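Stage II sporulation protein E (SpoIIE) (Moorella thermoacetica, PDB 3ZT9) probably acts as a metal-dependent PP2C-type phosphatase in a pathway that couples the bacterial stressosome to secondary messenger signalling. Local coordinates at residues A[150-155]-A[185-190]; A[83-88]-A[98-103]. One frame throughout, in Å; residues are numbered along the deposited sequence. Where two conformers were deposited one is given.

Contact 1: A[150-155]-A[185-190]. With MN (manganese (II) ion), chain C.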
loop_
_atom_site.group_PDB
_atom_site.type_symbol
_atom_site.label_atom_id
_atom_site.label_comp_id
_atom_site.label_asym_id
_atom_site.label_seq_id
_atom_site.Cartn_x
_atom_site.Cartn_y
_atom_site.Cartn_z
ATOM N N ASP A 150 4.186 -5.938 5.911
ATOM C CA ASP A 150 4.414 -7.274 6.461
ATOM C C ASP A 150 4.255 -7.290 7.987
ATOM O O ASP A 150 4.516 -8.309 8.626
ATOM C CB ASP A 150 5.789 -7.784 6.032
ATOM C CG ASP A 150 6.937 -6.957 6.594
ATOM O OD1 ASP A 150 6.704 -6.010 7.379
ATOM O OD2 ASP A 150 8.073 -7.276 6.250
ATOM N N GLY A 151 3.861 -6.161 8.567
ATOM C CA GLY A 151 3.314 -6.147 9.926
ATOM C C GLY A 151 2.087 -7.046 10.067
ATOM O O GLY A 151 1.734 -7.465 11.179
ATOM N N ILE A 152 1.423 -7.330 8.949
ATOM C CA ILE A 152 0.363 -8.364 8.909
ATOM C C ILE A 152 0.785 -9.472 7.937
ATOM O O ILE A 152 1.194 -9.208 6.825
ATOM C CB ILE A 152 -1.000 -7.781 8.482
ATOM C CG1 ILE A 152 -1.497 -6.780 9.532
ATOM C CG2 ILE A 152 -2.067 -8.888 8.270
ATOM C CD1 ILE A 152 -2.669 -5.964 9.088
ATOM N N GLN A 153 0.743 -10.718 8.383
ATOM C CA GLN A 153 1.183 -11.835 7.549
ATOM C C GLN A 153 0.340 -11.963 6.266
ATOM O O GLN A 153 -0.856 -11.755 6.276
ATOM C CB GLN A 153 1.143 -13.148 8.357
ATOM C CG GLN A 153 1.845 -14.326 7.669
ATOM C CD GLN A 153 3.346 -14.088 7.485
ATOM O OE1 GLN A 153 3.750 -13.208 6.729
ATOM N NE2 GLN A 153 4.170 -14.866 8.177
ATOM N N GLU A 154 0.978 -12.288 5.145
ATOM C CA GLU A 154 0.261 -12.498 3.904
ATOM C C GLU A 154 -0.852 -13.528 4.132
ATOM O O GLU A 154 -0.622 -14.581 4.760
ATOM C CB GLU A 154 1.245 -13.010 2.840
ATOM C CG GLU A 154 0.721 -13.009 1.448
ATOM C CD GLU A 154 -0.018 -14.275 1.105
ATOM O OE1 GLU A 154 0.424 -15.362 1.536
ATOM O OE2 GLU A 154 -1.042 -14.172 0.398
ATOM N N GLY A 155 -2.058 -13.204 3.680
ATOM C CA GLY A 155 -3.188 -14.114 3.777
ATOM C C GLY A 155 -3.866 -14.235 5.136
ATOM O O GLY A 155 -4.794 -15.009 5.276
ATOM N N ASP A 185 6.491 -5.401 15.009
ATOM C CA ASP A 185 6.843 -4.667 13.809
ATOM C C ASP A 185 5.824 -3.569 13.670
ATOM O O ASP A 185 4.750 -3.636 14.290
ATOM C CB ASP A 185 6.836 -5.573 12.552
ATOM C CG ASP A 185 7.557 -4.921 11.362
ATOM O OD1 ASP A 185 8.305 -3.935 11.593
ATOM O OD2 ASP A 185 7.394 -5.361 10.204
ATOM N N ASP A 186 6.159 -2.568 12.875
ATOM C CA ASP A 186 5.184 -1.556 12.460
ATOM C C ASP A 186 4.079 -2.188 11.642
ATOM O O ASP A 186 4.317 -3.170 10.951
ATOM C CB ASP A 186 5.885 -0.520 11.608
ATOM C CG ASP A 186 7.023 0.156 12.359
ATOM O OD1 ASP A 186 6.747 0.784 13.370
ATOM O OD2 ASP A 186 8.163 0.058 11.930
ATOM N N VAL A 187 2.883 -1.609 11.692
ATOM C CA VAL A 187 1.735 -2.150 10.948
ATOM C C VAL A 187 1.129 -1.023 10.130
ATOM O O VAL A 187 1.005 0.109 10.612
ATOM C CB VAL A 187 0.696 -2.762 11.904
ATOM C CG1 VAL A 187 -0.629 -3.057 11.183
ATOM C CG2 VAL A 187 1.273 -4.045 12.588
ATOM N N ALA A 188 0.731 -1.311 8.891
ATOM C CA ALA A 188 0.028 -0.331 8.091
ATOM C C ALA A 188 -0.991 -1.076 7.234
ATOM O O ALA A 188 -0.670 -2.104 6.647
ATOM C CB ALA A 188 1.006 0.426 7.174
ATOM N N VAL A 189 -2.200 -0.545 7.137
ATOM C CA VAL A 189 -3.249 -1.201 6.368
ATOM C C VAL A 189 -4.110 -0.161 5.710
ATOM O O VAL A 189 -4.493 0.801 6.378
ATOM C CB VAL A 189 -4.229 -1.986 7.282
ATOM C CG1 VAL A 189 -5.166 -2.865 6.391
ATOM C CG2 VAL A 189 -3.485 -2.830 8.290
ATOM N N ILE A 190 -4.480 -0.396 4.440
ATOM C CA ILE A 190 -5.499 0.418 3.756
ATOM C C ILE A 190 -6.590 -0.513 3.229
ATOM O O ILE A 190 -6.279 -1.581 2.716
ATOM C CB ILE A 190 -4.890 1.146 2.529
ATOM C CG1 ILE A 190 -3.848 2.162 3.016
ATOM C CG2 ILE A 190 -5.968 1.865 1.755
ATOM C CD1 ILE A 190 -3.120 2.867 1.824
HETATM MN MN MN C . 7.800 -4.429 8.263
HETATM O O HOH W 1 6.871 -8.110 10.143
HETATM O O HOH W 2 9.713 -5.477 7.763
HETATM O O HOH W 3 9.430 -3.343 9.333
HETATM O O HOH W 4 6.224 -3.054 8.932
#

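Contact 2: A[83-88]-A[98-103]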
loop_
_atom_site.group_PDB
_atom_site.type_symbol
_atom_site.label_atom_id
_atom_site.label_comp_id
_atom_site.label_asym_id
_atom_site.label_seq_id
_atom_site.Cartn_x
_atom_site.Cartn_y
_atom_site.Cartn_z
ATOM N N VAL A 83 10.425 -0.598 1.104
ATOM C CA VAL A 83 9.665 -1.372 0.130
ATOM C C VAL A 83 8.322 -0.644 0.024
ATOM O O VAL A 83 7.937 0.044 0.952
ATOM C CB VAL A 83 9.506 -2.844 0.578
ATOM C CG1 VAL A 83 10.886 -3.472 0.715
ATOM C CG2 VAL A 83 8.698 -2.989 1.910
ATOM N N ALA A 84 7.620 -0.763 -1.092
ATOM C CA ALA A 84 6.375 0.023 -1.275
ATOM C C ALA A 84 5.478 -0.594 -2.334
ATOM O O ALA A 84 5.943 -1.266 -3.249
ATOM C CB ALA A 84 6.734 1.457 -1.707
ATOM N N ALA A 85 4.187 -0.359 -2.188
ATOM C CA ALA A 85 3.194 -0.804 -3.160
ATOM C C ALA A 85 2.396 0.422 -3.541
ATOM O O ALA A 85 2.153 1.272 -2.692
ATOM C CB ALA A 85 2.277 -1.814 -2.509
ATOM N N LEU A 86 1.933 0.482 -4.788
ATOM C CA LEU A 86 1.014 1.512 -5.202
ATOM C C LEU A 86 -0.033 0.871 -6.107
ATOM O O LEU A 86 0.296 0.052 -6.994
ATOM C CB LEU A 86 1.782 2.568 -5.989
ATOM C CG LEU A 86 0.934 3.631 -6.679
ATOM C CD1 LEU A 86 0.236 4.430 -5.644
ATOM C CD2 LEU A 86 1.866 4.531 -7.520
ATOM N N CYS A 87 -1.278 1.234 -5.861
ATOM C CA CYS A 87 -2.407 0.846 -6.722
ATOM C C CYS A 87 -2.976 2.117 -7.293
ATOM O O CYS A 87 -3.212 3.081 -6.566
ATOM C CB CYS A 87 -3.545 0.191 -5.927
ATOM S SG CYS A 87 -3.234 -1.444 -5.285
ATOM N N ARG A 88 -3.240 2.119 -8.585
ATOM C CA ARG A 88 -3.815 3.302 -9.221
ATOM C C ARG A 88 -5.163 2.836 -9.743
ATOM O O ARG A 88 -5.216 1.944 -10.570
ATOM C CB ARG A 88 -2.934 3.795 -10.379
ATOM C CG ARG A 88 -3.538 4.971 -11.203
ATOM C CD ARG A 88 -2.553 5.352 -12.369
ATOM N NE ARG A 88 -2.911 6.588 -13.075
ATOM C CZ ARG A 88 -3.857 6.669 -13.999
ATOM N NH1 ARG A 88 -4.568 5.594 -14.327
ATOM N NH2 ARG A 88 -4.105 7.826 -14.593
ATOM N N ALA A 98 -1.316 -1.994 -10.611
ATOM C CA ALA A 98 -0.670 -1.978 -9.307
ATOM C C ALA A 98 0.756 -2.476 -9.476
ATOM O O ALA A 98 1.020 -3.298 -10.352
ATOM C CB ALA A 98 -1.394 -2.881 -8.345
ATOM N N ALA A 99 1.671 -2.027 -8.615
ATOM C CA ALA A 99 3.011 -2.669 -8.596
ATOM C C ALA A 99 3.569 -2.642 -7.183
ATOM O O ALA A 99 3.123 -1.831 -6.359
ATOM C CB ALA A 99 3.947 -1.941 -9.549
ATOM N N ILE A 100 4.536 -3.517 -6.917
ATOM C CA ILE A 100 5.094 -3.635 -5.573
ATOM C C ILE A 100 6.573 -3.879 -5.703
ATOM O O ILE A 100 6.967 -4.770 -6.450
ATOM C CB ILE A 100 4.516 -4.870 -4.797
ATOM C CG1 ILE A 100 2.980 -4.827 -4.790
ATOM C CG2 ILE A 100 5.053 -4.888 -3.342
ATOM C CD1 ILE A 100 2.377 -6.156 -4.396
ATOM N N VAL A 101 7.383 -3.100 -4.990
ATOM C CA VAL A 101 8.804 -3.424 -4.870
ATOM C C VAL A 101 9.001 -3.848 -3.419
ATOM O O VAL A 101 8.766 -3.073 -2.493
ATOM C CB VAL A 101 9.733 -2.243 -5.262
ATOM C CG1 VAL A 101 11.188 -2.611 -5.006
ATOM C CG2 VAL A 101 9.541 -1.911 -6.728
ATOM N N GLY A 102 9.412 -5.096 -3.220
ATOM C CA GLY A 102 9.614 -5.592 -1.880
ATOM C C GLY A 102 8.405 -6.392 -1.423
ATOM O O GLY A 102 7.764 -7.036 -2.236
ATOM N N ASN A 103 8.109 -6.390 -0.131
ATOM C CA ASN A 103 7.116 -7.348 0.373
ATOM C C ASN A 103 5.861 -6.711 0.975
ATOM O O ASN A 103 5.290 -7.225 1.898
ATOM C CB ASN A 103 7.731 -8.295 1.381
ATOM C CG ASN A 103 8.093 -7.600 2.671
ATOM O OD1 ASN A 103 8.189 -6.370 2.710
ATOM N ND2 ASN A 103 8.294 -8.379 3.733
#

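Contact 1: A[150-155]-A[185-190]
D185 OD2 is gripped by a manganese ion at 2.2 Å and by a water. D150 OD1 binds the same ion at 2.1 Å. The two oxygens lie 3.0 Å apart with no hydrogen bond between them; the shared metal holds them together. The carboxylate planes are turned 58° against each other. The D185 side chain starts out toward the 150-155 loop, with CG anti to the backbone N (chi1 -165°). The water on D185 OD2 is also 2.8 Å from D150 O and probably links the two segments. D38 and three waters complete the six ligands, and N103 holds D150 OD2. Next to the site the backbones pack closely. G151 CA lies 3.3 Å from D186 O, and a CB on G151 would collide with that oxygen. V187 CG2 rests 3.7 Å from G151 O, and V187 CG1 meets the I152 side chain. I152 CD1 presses tightly on V189 CG2, at 3.3 Å. An alanine in place of V187 would lack both methyls and would probably leave a gap beside G151 and I152 CD1, with I152 less firmly held. Three carboxylates and three waters on one manganese are consistent with the PP2C mechanism, in which metal-bound water is thought to attack the phosphate ester.

Contact 2: A[83-88]-A[98-103]
A84 and V101 face each other as an antiparallel hydrogen-bonded pair. A84 N gives a bond to V101 O, and V101 N returns one to A84 O, each 2.9 Å long. L86 and A99 repeat the arrangement two residues on, with L86 N to A99 O at 3.0 Å. Between these pairs sits the non-hydrogen-bonded pair A85 and I100. I100 CG1 is anti to its carbonyl carbon (chi1 -54°) and comes 3.8 Å from A85 CB. This part is tight and buried, and its side chains leave on two faces. L86, A99 and V101 pack against helix 65-76. A85, C87 and I100 meet V106 of strand 105-110 in the other sheet. The small alanines keep the two strands' own side-chain contacts few. V83 continues the close packing: its CB lies 3.2 Å from V101 O, and its CG1 sits 3.6 Å from G102 CA. A CB on G102 would collide with V83 CG1, and the backbone angles of G102 by themselves call for glycine.

The loose side is the partly exposed N103, past the end of the strand. It touches V83 CG2 with OD1 alone, at 3.5 Å, while its ND2 is hydrogen-bonded to D150, a manganese ligand. The paired strands belong to the beta hairpin of 82-90 and 95-101, in one of two antiparallel five-stranded sheets, as in the central beta sandwich of PP2C phosphatases.

The centres of the two contacts are 14 Å apart, and both segments of contact 2 precede those of contact 1 in the sequence. They belong to different sheets of the sandwich. Contact 2 lies within the sheet of strands 21-28, 31-39, 82-90, 95-101 and 135-138. Contact 1 joins strand 187-192 of the other sheet to the loop after strand 144-148. One polar link bridges them: N103 ND2 and D150 OD2 are 2.8 Å apart, probably a hydrogen bond. The loop just after strand 95-101 thus supplies a second-shell residue to a manganese ligand. The metal site is consequently tied to both sheets, with D38 of strand 31-39 as a further ligand.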